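Beta-N-acetylhexosaminidase (Arthrobacter aurescens, PDB 3RCN) probably hydrolyses terminal non-reducing N-acetyl-D-hexosamine residues from N-acetyl-beta-D-hexosaminides, as a member of glycosyl hydrolase family 20. Local coordinates at residues A352-L355 against K356-R360. Sequence-based numbering, arbitrary orientation.
Sequences ALHL and KHHGR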
# COMPACT_ATOMS: atom_id res chain seq x y z
N ALA A 352 19.76 2.33 29.34
CA ALA A 352 19.49 3.77 29.32
C ALA A 352 20.78 4.58 29.38
O ALA A 352 20.90 5.63 28.74
CB ALA A 352 18.55 4.18 30.46
N LEU A 353 21.75 4.08 30.15
CA LEU A 353 23.06 4.70 30.25
C LEU A 353 23.77 4.64 28.90
O LEU A 353 24.42 5.60 28.49
CB LEU A 353 23.91 3.97 31.31
CG LEU A 353 24.36 4.71 32.57
CD1 LEU A 353 23.28 5.64 33.09
CD2 LEU A 353 24.76 3.71 33.65
N HIS A 354 23.65 3.51 28.20
CA HIS A 354 24.32 3.34 26.91
C HIS A 354 23.72 4.31 25.89
O HIS A 354 24.44 4.93 25.11
CB HIS A 354 24.21 1.89 26.45
CG HIS A 354 24.86 1.64 25.12
ND1 HIS A 354 26.22 1.76 24.92
CD2 HIS A 354 24.34 1.28 23.93
CE1 HIS A 354 26.51 1.48 23.67
NE2 HIS A 354 25.38 1.19 23.04
N LEU A 355 22.40 4.46 25.92
CA LEU A 355 21.73 5.44 25.10
C LEU A 355 22.23 6.85 25.42
O LEU A 355 22.42 7.67 24.51
CB LEU A 355 20.22 5.36 25.29
CG LEU A 355 19.56 4.12 24.70
CD1 LEU A 355 18.05 4.11 24.93
CD2 LEU A 355 19.88 4.00 23.20
N LYS A 356 22.43 7.12 26.71
CA LYS A 356 22.86 8.45 27.16
C LYS A 356 24.23 8.75 26.58
O LYS A 356 24.52 9.88 26.18
CB LYS A 356 22.87 8.53 28.69
CG LYS A 356 23.15 9.91 29.26
CD LYS A 356 24.65 10.22 29.28
CE LYS A 356 24.99 11.47 30.11
NZ LYS A 356 24.84 11.19 31.57
N HIS A 357 25.07 7.72 26.52
CA HIS A 357 26.39 7.83 25.92
C HIS A 357 26.25 8.33 24.47
O HIS A 357 27.06 9.13 24.01
CB HIS A 357 27.08 6.46 26.01
CG HIS A 357 28.31 6.34 25.16
ND1 HIS A 357 29.55 6.79 25.57
CD2 HIS A 357 28.50 5.78 23.94
CE1 HIS A 357 30.44 6.53 24.64
NE2 HIS A 357 29.83 5.91 23.64
N HIS A 358 25.19 7.87 23.79
CA HIS A 358 24.90 8.26 22.40
C HIS A 358 24.06 9.52 22.29
O HIS A 358 23.68 9.91 21.20
CB HIS A 358 24.15 7.16 21.67
CG HIS A 358 25.02 6.04 21.19
ND1 HIS A 358 25.88 6.18 20.13
CD2 HIS A 358 25.15 4.77 21.63
CE1 HIS A 358 26.51 5.03 19.93
NE2 HIS A 358 26.08 4.16 20.82
N GLY A 359 23.73 10.13 23.42
CA GLY A 359 23.01 11.39 23.40
C GLY A 359 21.50 11.27 23.30
O GLY A 359 20.82 12.25 23.01
N ARG A 360 20.98 10.08 23.57
CA ARG A 360 19.55 9.86 23.51
C ARG A 360 18.92 9.66 24.88
O ARG A 360 19.47 8.97 25.74
CB ARG A 360 19.23 8.62 22.65
CG ARG A 360 19.99 8.56 21.33
CD ARG A 360 19.73 9.77 20.44
NE ARG A 360 20.57 9.70 19.24
CZ ARG A 360 20.19 9.13 18.10
NH1 ARG A 360 18.98 8.61 17.98
NH2 ARG A 360 21.03 9.09 17.07
O HOH W 1 19.18 7.61 28.06
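His354 and His358, one helical turn apart, set their imidazoles side by side and pointing the same way: the CD2 edge of His358 sits over a face of His354, displaced toward its rim. This is an offset edge-to-face pair, centroids 5.1 Å apart and planes at 87°. The His354 ring swings along the helix toward its partner because CG lies anti to the backbone N (chi1 179°), while His358 takes the other course, with CG beside its own N. Both NE2 atoms then hydrogen-bond the same carboxylate oxygen, OD1 of Asp299 on the neighbouring helix 288-304.

At the backbone of the same residues, helix 342-357 ends in a Schellman motif. Regular bonds run from Lys356 N to Ala352 O (2.9 Å) and from His357 N to Leu353 O (3.0 Å); the next, from His358 N to His354 O, is weak. Gly359, with positive phi, then turns the chain: its N bonds Lys356 O, and Arg360 N reaches back to Leu355 O at 3.0 Å. A water donates to both Ala352 O and Arg360 O, tying the departing chain back to the helix body. Leu355 packs on strands 309-313 and 361-364 of the catalytic barrel, and the Arg360 guanidinium bonds the carbonyls of Phe305 and Ser307.

Replacing His358 with an alanine would probably leave Asp299 with one imidazole donor fewer and the His354 ring without its edge-on neighbour. Two NE2 groups converging on one carboxylate oxygen suggest that both carry a proton, and the carboxylate could favour the doubly protonated, cationic form of either ring.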